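Local coordinates for protein IclR transcriptional regulator (Thermotoga maritima, PDB 1MKM) that probably regulates transcription by binding DNA through a winged helix-turn-helix domain, and carries zinc in its C-terminal domain, at residues P63-K66 / L67-G71; F145-E148 / K149-K152; L151-Y154 / L155-V158. All blocks are in the same frame, centred on the assembly; numbering follows the deposited sequence.

Contact 1: P63-K66 / L67-G71; sequences PGYK and LIEYG
K66 NZ and E69 OE1 form a salt bridge of 2.8 Å across the first turn of helix 66-75, the lysine meeting the syn side of the carboxylate 27° out of its plane. This is where the wing of the winged helix-turn-helix domain, ending in strand 61-63, gives way to the helix leading toward the C-terminal domain. The ring of Y65 lies beside the same oxygen: its CE1 is 3.3 Å from E69 OE1, and ring and carboxylate run side by side with their planes nearly parallel. E69 OE1 is thus bonded to the ammonium group and merely bordered by the ring.

K66 does double duty. With CG anti to the backbone N (chi1 -176°) and two further bends along the chain, its methylenes curl across a face of Y70 before the nitrogen reaches E69. The CD atom of K66 stands 3.9 Å from the centroid of the Y70 ring, 28° off the normal, a CH-pi contact. The phenol OH of Y70 is hydrogen-bonded to D15 OD1 of the second subunit, and Y65 packs on G248 and L67 on Y70 of that subunit, so this turn also lies in the interface with the second subunit.

Beneath the side chains the helix ladder begins: E69 N bonds to Y65 O at 3.0 Å, and Y70 N to K66 O at 2.8 Å. On another flank I68 lies back along the entering chain, its CD1 4.0 Å from Y65 CA.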
ATOM      1  N   PRO B  63      -1.772  15.447  11.127  1.00 58.32           N
ATOM      2  CA  PRO B  63      -2.183  15.205  12.514  1.00 62.74           C
ATOM      3  C   PRO B  63      -1.285  14.234  13.275  1.00 59.24           C
ATOM      4  O   PRO B  63      -0.797  13.247  12.724  1.00 61.10           O
ATOM      5  CB  PRO B  63      -3.627  14.701  12.377  1.00 58.92           C
ATOM      6  CG  PRO B  63      -3.689  14.168  10.982  1.00 69.04           C
ATOM      7  CD  PRO B  63      -2.867  15.148  10.192  1.00 63.47           C
ATOM      8  N   GLY B  64      -1.078  14.539  14.551  1.00 50.20           N
ATOM      9  CA  GLY B  64      -0.250  13.717  15.409  1.00 40.33           C
ATOM     10  C   GLY B  64      -1.006  12.577  16.060  1.00 47.37           C
ATOM     11  O   GLY B  64      -2.169  12.317  15.749  1.00 50.11           O
ATOM     12  N   TYR B  65      -0.337  11.910  16.989  1.00 42.62           N
ATOM     13  CA  TYR B  65      -0.889  10.764  17.691  1.00 46.34           C
ATOM     14  C   TYR B  65      -1.635  11.134  18.960  1.00 46.52           C
ATOM     15  O   TYR B  65      -2.447  10.356  19.446  1.00 55.79           O
ATOM     16  CB  TYR B  65       0.251   9.824  18.073  1.00 46.21           C
ATOM     17  CG  TYR B  65       0.936  10.266  19.344  1.00 52.74           C
ATOM     18  CD1 TYR B  65       0.501   9.801  20.590  1.00 46.66           C
ATOM     19  CD2 TYR B  65       1.944  11.230  19.319  1.00 53.15           C
ATOM     20  CE1 TYR B  65       1.039  10.284  21.769  1.00 49.02           C
ATOM     21  CE2 TYR B  65       2.493  11.729  20.507  1.00 46.47           C
ATOM     22  CZ  TYR B  65       2.032  11.249  21.722  1.00 53.81           C
ATOM     23  OH  TYR B  65       2.549  11.737  22.902  1.00 65.25           O
ATOM     24  N   LYS B  66      -1.325  12.297  19.529  1.00 48.41           N
ATOM     25  CA  LYS B  66      -1.953  12.720  20.780  1.00 45.24           C
ATOM     26  C   LYS B  66      -3.458  12.477  20.820  1.00 35.80           C
ATOM     27  O   LYS B  66      -3.959  11.778  21.698  1.00 47.89           O
ATOM     28  CB  LYS B  66      -1.656  14.199  21.046  1.00 50.05           C
ATOM     29  CG  LYS B  66      -2.169  14.696  22.359  1.00 38.79           C
ATOM     30  CD  LYS B  66      -1.640  13.847  23.503  1.00 54.59           C
ATOM     31  CE  LYS B  66      -0.119  13.890  23.611  1.00 49.37           C
ATOM     32  NZ  LYS B  66       0.350  13.078  24.778  1.00 48.32           N
ATOM     33  N   LEU B  67      -4.171  13.059  19.868  1.00 39.93           N
ATOM     34  CA  LEU B  67      -5.619  12.918  19.780  1.00 34.23           C
ATOM     35  C   LEU B  67      -6.033  11.434  19.840  1.00 38.43           C
ATOM     36  O   LEU B  67      -7.005  11.073  20.519  1.00 35.89           O
ATOM     37  CB  LEU B  67      -6.086  13.601  18.497  1.00 40.81           C
ATOM     38  CG  LEU B  67      -6.943  14.877  18.614  1.00 49.88           C
ATOM     39  CD1 LEU B  67      -6.552  15.703  19.797  1.00 54.90           C
ATOM     40  CD2 LEU B  67      -6.837  15.674  17.341  1.00 44.19           C
ATOM     41  N   ILE B  68      -5.270  10.577  19.156  1.00 46.05           N
ATOM     42  CA  ILE B  68      -5.529   9.140  19.171  1.00 44.44           C
ATOM     43  C   ILE B  68      -5.422   8.651  20.613  1.00 47.82           C
ATOM     44  O   ILE B  68      -6.295   7.936  21.113  1.00 52.90           O
ATOM     45  CB  ILE B  68      -4.522   8.369  18.297  1.00 35.44           C
ATOM     46  CG1 ILE B  68      -4.645   8.824  16.837  1.00 43.49           C
ATOM     47  CG2 ILE B  68      -4.802   6.896  18.396  1.00 32.03           C
ATOM     48  CD1 ILE B  68      -3.517   8.369  15.904  1.00 36.44           C
ATOM     49  N   GLU B  69      -4.352   9.050  21.289  1.00 37.71           N
ATOM     50  CA  GLU B  69      -4.175   8.674  22.683  1.00 38.45           C
ATOM     51  C   GLU B  69      -5.330   9.206  23.555  1.00 40.23           C
ATOM     52  O   GLU B  69      -5.809   8.520  24.465  1.00 40.81           O
ATOM     53  CB  GLU B  69      -2.855   9.246  23.215  1.00 35.44           C
ATOM     54  CG  GLU B  69      -2.591   8.902  24.669  1.00 47.69           C
ATOM     55  CD  GLU B  69      -1.432   9.681  25.281  1.00 45.43           C
ATOM     56  OE1 GLU B  69      -0.769  10.468  24.567  1.00 54.76           O
ATOM     57  OE2 GLU B  69      -1.190   9.501  26.491  1.00 47.63           O
ATOM     58  N   TYR B  70      -5.774  10.434  23.287  1.00 41.43           N
ATOM     59  CA  TYR B  70      -6.847  11.036  24.084  1.00 36.34           C
ATOM     60  C   TYR B  70      -8.155  10.268  23.949  1.00 35.75           C
ATOM     61  O   TYR B  70      -8.847  10.019  24.936  1.00 39.90           O
ATOM     62  CB  TYR B  70      -7.050  12.505  23.690  1.00 25.92           C
ATOM     63  CG  TYR B  70      -6.077  13.452  24.355  1.00 38.11           C
ATOM     64  CD1 TYR B  70      -5.089  12.976  25.223  1.00 37.04           C
ATOM     65  CD2 TYR B  70      -6.142  14.839  24.120  1.00 42.25           C
ATOM     66  CE1 TYR B  70      -4.195  13.847  25.837  1.00 40.16           C
ATOM     67  CE2 TYR B  70      -5.251  15.715  24.723  1.00 33.45           C
ATOM     68  CZ  TYR B  70      -4.285  15.215  25.578  1.00 44.46           C
ATOM     69  OH  TYR B  70      -3.405  16.064  26.182  1.00 37.90           O
ATOM     70  N   GLY B  71      -8.486   9.905  22.718  1.00 40.21           N
ATOM     71  CA  GLY B  71      -9.698   9.152  22.479  1.00 52.65           C
ATOM     72  C   GLY B  71      -9.709   7.854  23.272  1.00 48.21           C
ATOM     73  O   GLY B  71     -10.724   7.518  23.882  1.00 45.81           O
TER

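Contact 2: F145-E148 / K149-K152; sequences FVPE and KELK
The carbonyl of P147 accepts the N-H of L151: P147 O and L151 N are 2.9 Å apart, and the bond is nearly straight (173°), the donor tilted 19° from the carbonyl plane. One residue on, K152 N is likewise directed at E148 O, but that oxygen is crowded in the model and its exact place is less sure. The side chains of this second pair meet loosely, E148 OE1 and K152 NZ making a long salt bridge of 3.6 Å at the surface.

These bonds open helix 148-157 in the C-terminal domain of the IclR family, which has a GAF-like fold. The carboxylate of E150 looks beyond the turn for its partners: OE1 is hydrogen-bonded to Y210 OH, while OE2 has a weak, long ion pair with K104. V146 crosses the E150 side chain at about a right angle, its CB 4.0 Å from E150 OE1, so an apolar flank borders the carboxylate.

V146 CG1 lies beside the backbone N (chi1 -64°), which leaves CG2 directed at L151, whose CB it meets at 3.5 Å. L151 also packs on L178 and R182 of helix 171-184, and V146 on P211 of strand 211-220.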
ATOM      1  N   PHE B 145     -36.994   1.325  28.088  1.00 87.25           N
ATOM      2  CA  PHE B 145     -36.724   0.829  29.430  1.00 88.86           C
ATOM      3  C   PHE B 145     -36.338   1.929  30.404  1.00 89.40           C
ATOM      4  O   PHE B 145     -36.048   1.657  31.570  1.00 90.92           O
ATOM      5  CB  PHE B 145     -35.635  -0.251  29.403  1.00 86.90           C
ATOM      6  CG  PHE B 145     -36.102  -1.568  28.849  1.00 83.75           C
ATOM      7  CD1 PHE B 145     -36.164  -1.780  27.475  1.00 84.05           C
ATOM      8  CD2 PHE B 145     -36.523  -2.584  29.706  1.00 87.68           C
ATOM      9  CE1 PHE B 145     -36.640  -2.980  26.961  1.00 85.88           C
ATOM     10  CE2 PHE B 145     -36.999  -3.790  29.204  1.00 81.91           C
ATOM     11  CZ  PHE B 145     -37.059  -3.987  27.826  1.00 89.23           C
ATOM     12  N   VAL B 146     -36.324   3.171  29.926  1.00 89.95           N
ATOM     13  CA  VAL B 146     -36.002   4.294  30.795  1.00 88.81           C
ATOM     14  C   VAL B 146     -37.224   4.467  31.681  1.00 90.29           C
ATOM     15  O   VAL B 146     -38.351   4.456  31.184  1.00 92.06           O
ATOM     16  CB  VAL B 146     -35.775   5.609  29.994  1.00 93.85           C
ATOM     17  CG1 VAL B 146     -34.569   5.462  29.084  1.00 94.04           C
ATOM     18  CG2 VAL B 146     -37.017   5.958  29.176  1.00 82.41           C
ATOM     19  N   PRO B 147     -37.031   4.596  33.004  1.00 90.82           N
ATOM     20  CA  PRO B 147     -38.207   4.767  33.856  1.00 92.31           C
ATOM     21  C   PRO B 147     -39.214   5.737  33.229  1.00 96.78           C
ATOM     22  O   PRO B 147     -38.858   6.850  32.824  1.00 94.61           O
ATOM     23  CB  PRO B 147     -37.603   5.277  35.157  1.00 86.39           C
ATOM     24  CG  PRO B 147     -36.336   4.473  35.233  1.00 86.22           C
ATOM     25  CD  PRO B 147     -35.796   4.586  33.811  1.00 92.08           C
ATOM     26  N   GLU B 148     -40.457   5.271  33.124  1.00 98.78           N
ATOM     27  CA  GLU B 148     -41.575   6.022  32.552  1.00 95.66           C
ATOM     28  C   GLU B 148     -41.496   7.526  32.785  1.00 96.58           C
ATOM     29  O   GLU B 148     -41.733   8.317  31.871  1.00 93.54           O
ATOM     30  CB  GLU B 148     -42.887   5.474  33.121  1.00 98.26           C
ATOM     31  CG  GLU B 148     -42.800   5.091  34.596  1.00 98.35           C
ATOM     32  CD  GLU B 148     -42.439   6.267  35.490  1.00105.90           C
ATOM     33  OE1 GLU B 148     -43.272   7.186  35.624  1.00114.81           O
ATOM     34  OE2 GLU B 148     -41.319   6.281  36.050  1.00 97.88           O
ATOM     35  N   LYS B 149     -41.166   7.906  34.017  1.00 99.59           N
ATOM     36  CA  LYS B 149     -41.033   9.303  34.424  1.00 97.85           C
ATOM     37  C   LYS B 149     -40.052  10.034  33.515  1.00 98.08           C
ATOM     38  O   LYS B 149     -40.405  11.016  32.852  1.00 96.92           O
ATOM     39  CB  LYS B 149     -40.531   9.367  35.868  1.00 95.13           C
ATOM     40  CG  LYS B 149     -40.178  10.760  36.351  1.00103.95           C
ATOM     41  CD  LYS B 149     -39.506  10.698  37.711  1.00108.21           C
ATOM     42  CE  LYS B 149     -39.042  12.073  38.163  1.00112.16           C
ATOM     43  NZ  LYS B 149     -38.215  11.993  39.395  1.00113.48           N
ATOM     44  N   GLU B 150     -38.814   9.544  33.502  1.00 97.37           N
ATOM     45  CA  GLU B 150     -37.758  10.117  32.682  1.00 92.49           C
ATOM     46  C   GLU B 150     -38.246  10.126  31.242  1.00 91.80           C
ATOM     47  O   GLU B 150     -38.094  11.116  30.522  1.00 92.50           O
ATOM     48  CB  GLU B 150     -36.498   9.263  32.787  1.00 82.39           C
ATOM     49  CG  GLU B 150     -35.265   9.918  32.198  1.00 78.54           C
ATOM     50  CD  GLU B 150     -34.212   8.906  31.780  1.00 73.88           C
ATOM     51  OE1 GLU B 150     -33.910   7.988  32.574  1.00 68.13           O
ATOM     52  OE2 GLU B 150     -33.683   9.035  30.659  1.00 62.46           O
ATOM     53  N   LEU B 151     -38.836   9.004  30.840  1.00 92.58           N
ATOM     54  CA  LEU B 151     -39.372   8.828  29.489  1.00 92.94           C
ATOM     55  C   LEU B 151     -40.284   9.991  29.128  1.00 88.13           C
ATOM     56  O   LEU B 151     -39.994  10.782  28.225  1.00 64.93           O
ATOM     57  CB  LEU B 151     -40.161   7.514  29.408  1.00 97.58           C
ATOM     58  CG  LEU B 151     -40.887   7.205  28.095  1.00103.01           C
ATOM     59  CD1 LEU B 151     -39.874   7.090  26.961  1.00109.09           C
ATOM     60  CD2 LEU B 151     -41.677   5.912  28.236  1.00 97.83           C
ATOM     61  N   LYS B 152     -41.389  10.073  29.862  1.00 96.76           N
ATOM     62  CA  LYS B 152     -42.394  11.108  29.678  1.00103.64           C
ATOM     63  C   LYS B 152     -41.770  12.466  29.371  1.00105.91           C
ATOM     64  O   LYS B 152     -42.267  13.213  28.518  1.00102.36           O
ATOM     65  CB  LYS B 152     -43.274  11.184  30.933  1.00104.31           C
ATOM     66  CG  LYS B 152     -44.003   9.870  31.227  1.00104.40           C
ATOM     67  CD  LYS B 152     -44.790   9.906  32.530  1.00100.69           C
ATOM     68  CE  LYS B 152     -45.501   8.576  32.771  1.00 91.70           C
ATOM     69  NZ  LYS B 152     -46.234   8.563  34.064  1.00 79.85           N
TER

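Contact 3: L151-Y154 / L155-V158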
ATOM      1  N   LEU B 151     -38.836   9.004  30.840  1.00 92.58           N
ATOM      2  CA  LEU B 151     -39.372   8.828  29.489  1.00 92.94           C
ATOM      3  C   LEU B 151     -40.284   9.991  29.128  1.00 88.13           C
ATOM      4  O   LEU B 151     -39.994  10.782  28.225  1.00 64.93           O
ATOM      5  CB  LEU B 151     -40.161   7.514  29.408  1.00 97.58           C
ATOM      6  CG  LEU B 151     -40.887   7.205  28.095  1.00103.01           C
ATOM      7  CD1 LEU B 151     -39.874   7.090  26.961  1.00109.09           C
ATOM      8  CD2 LEU B 151     -41.677   5.912  28.236  1.00 97.83           C
ATOM      9  N   LYS B 152     -41.389  10.073  29.862  1.00 96.76           N
ATOM     10  CA  LYS B 152     -42.394  11.108  29.678  1.00103.64           C
ATOM     11  C   LYS B 152     -41.770  12.466  29.371  1.00105.91           C
ATOM     12  O   LYS B 152     -42.267  13.213  28.518  1.00102.36           O
ATOM     13  CB  LYS B 152     -43.274  11.184  30.933  1.00104.31           C
ATOM     14  CG  LYS B 152     -44.003   9.870  31.227  1.00104.40           C
ATOM     15  CD  LYS B 152     -44.790   9.906  32.530  1.00100.69           C
ATOM     16  CE  LYS B 152     -45.501   8.576  32.771  1.00 91.70           C
ATOM     17  NZ  LYS B 152     -46.234   8.563  34.064  1.00 79.85           N
ATOM     18  N   GLU B 153     -40.669  12.778  30.052  1.00103.56           N
ATOM     19  CA  GLU B 153     -40.005  14.049  29.827  1.00 99.26           C
ATOM     20  C   GLU B 153     -39.318  14.094  28.472  1.00 99.54           C
ATOM     21  O   GLU B 153     -39.316  15.135  27.812  1.00 96.81           O
ATOM     22  CB  GLU B 153     -38.966  14.333  30.905  1.00 99.50           C
ATOM     23  CG  GLU B 153     -38.392  15.732  30.761  1.00102.70           C
ATOM     24  CD  GLU B 153     -37.150  15.959  31.586  1.00103.64           C
ATOM     25  OE1 GLU B 153     -36.078  15.439  31.206  1.00 97.27           O
ATOM     26  OE2 GLU B 153     -37.250  16.657  32.615  1.00104.57           O
ATOM     27  N   TYR B 154     -38.725  12.974  28.062  1.00 92.78           N
ATOM     28  CA  TYR B 154     -38.040  12.926  26.771  1.00 89.82           C
ATOM     29  C   TYR B 154     -38.989  13.354  25.661  1.00 88.33           C
ATOM     30  O   TYR B 154     -38.718  14.310  24.933  1.00 74.94           O
ATOM     31  CB  TYR B 154     -37.530  11.508  26.468  1.00 96.35           C
ATOM     32  CG  TYR B 154     -36.851  11.371  25.109  1.00 98.15           C
ATOM     33  CD1 TYR B 154     -35.497  11.660  24.949  1.00 97.97           C
ATOM     34  CD2 TYR B 154     -37.576  10.982  23.980  1.00 98.04           C
ATOM     35  CE1 TYR B 154     -34.879  11.565  23.698  1.00 93.77           C
ATOM     36  CE2 TYR B 154     -36.967  10.891  22.724  1.00102.47           C
ATOM     37  CZ  TYR B 154     -35.617  11.184  22.591  1.00 97.05           C
ATOM     38  OH  TYR B 154     -35.013  11.105  21.356  1.00 91.37           O
ATOM     39  N   LEU B 155     -40.097  12.623  25.532  1.00 95.53           N
ATOM     40  CA  LEU B 155     -41.098  12.901  24.507  1.00 96.11           C
ATOM     41  C   LEU B 155     -41.527  14.349  24.630  1.00 96.68           C
ATOM     42  O   LEU B 155     -41.883  14.996  23.646  1.00 94.77           O
ATOM     43  CB  LEU B 155     -42.313  11.985  24.681  1.00 99.04           C
ATOM     44  CG  LEU B 155     -42.085  10.473  24.586  1.00101.61           C
ATOM     45  CD1 LEU B 155     -41.208  10.003  25.735  1.00100.22           C
ATOM     46  CD2 LEU B 155     -43.424   9.758  24.630  1.00102.90           C
ATOM     47  N   LYS B 156     -41.477  14.847  25.858  1.00 99.49           N
ATOM     48  CA  LYS B 156     -41.850  16.216  26.155  1.00101.06           C
ATOM     49  C   LYS B 156     -40.821  17.233  25.652  1.00105.18           C
ATOM     50  O   LYS B 156     -41.191  18.288  25.138  1.00112.42           O
ATOM     51  CB  LYS B 156     -42.043  16.373  27.665  1.00 95.06           C
ATOM     52  CG  LYS B 156     -43.389  15.870  28.196  1.00 88.44           C
ATOM     53  CD  LYS B 156     -43.421  15.820  29.731  1.00 77.32           C
ATOM     54  CE  LYS B 156     -42.613  16.948  30.385  1.00 78.71           C
ATOM     55  NZ  LYS B 156     -43.085  18.321  30.051  1.00 72.86           N
ATOM     56  N   ILE B 157     -39.537  16.912  25.790  1.00106.23           N
ATOM     57  CA  ILE B 157     -38.467  17.822  25.369  1.00106.61           C
ATOM     58  C   ILE B 157     -37.992  17.638  23.924  1.00106.66           C
ATOM     59  O   ILE B 157     -38.267  18.467  23.051  1.00110.07           O
ATOM     60  CB  ILE B 157     -37.224  17.691  26.300  1.00107.09           C
ATOM     61  CG1 ILE B 157     -37.629  17.942  27.758  1.00108.03           C
ATOM     62  CG2 ILE B 157     -36.139  18.678  25.869  1.00 98.31           C
ATOM     63  CD1 ILE B 157     -36.490  17.798  28.757  1.00106.54           C
ATOM     64  N   VAL B 158     -37.271  16.544  23.695  1.00100.36           N
ATOM     65  CA  VAL B 158     -36.697  16.203  22.396  1.00 89.74           C
ATOM     66  C   VAL B 158     -37.610  16.307  21.183  1.00 82.88           C
ATOM     67  O   VAL B 158     -38.702  15.746  21.170  1.00 81.22           O
ATOM     68  CB  VAL B 158     -36.117  14.781  22.437  1.00 90.20           C
ATOM     69  CG1 VAL B 158     -35.555  14.400  21.078  1.00 94.97           C
ATOM     70  CG2 VAL B 158     -35.037  14.709  23.502  1.00 94.01           C
TER
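V158, in the chain leaving helix 148-157, folds back over a face of the Y154 ring four residues earlier. Its CB stands 3.8 Å from the centroid of the Y154 ring, 18° off the normal, a CH-pi contact, with CG1 toward the phenol end, 3.6 Å from Y154 CZ. Y154 has its CG anti to the backbone N (chi1 178°), which sends the ring to where the departing chain can cross it.

The backbone bonds weaken here. I157 N bonds to E153 O at 2.7 Å and adds Y154 O, an i+3 partner, as a second, weak acceptor at 2.9 Å, while the bond from K156 N to K152 O is weak too. This is the last turn of helix 148-157, in the C-terminal, GAF-like domain of the IclR family. There the ring of Y154 also meets that of F107 at about 55° and packs on Y134 and L143, while V158 and E153 touch F107 as well. With an alanine at Y154, V158 would probably lose the surface beneath its CB and F107 its aromatic neighbour, leaving a gap between the helix end and the loop carrying F107.

On the outer flank E153 and I157 run side by side, pointing the same way, with I157 CD1 3.4 Å from E153 CG. L155 CD1 is drawn up tightly against L151 CD1, though crowding in the model makes its exact place doubtful.

In the fold
Contacts 2 and 3 are successive turns of helix 148-157, sharing L151 and K152, with centres about 8 Å apart; contact 1 lies on the other side of the chain's centre, its centre about 37 Å from that of contact 2. All three are partly buried, but differently. Contact 1 pairs charge and aromatic groups at a joint covered by a second subunit, whereas no other chain of the assembly touches the other two. In contact 2 the lysines and E148 face outward while V146 and L151 turn inward; contact 3 has exposed lysines and, like contact 1, a buried tyrosine, here packed by its own chain. Helix starts dominate contacts 1 and 2, a helix end contact 3.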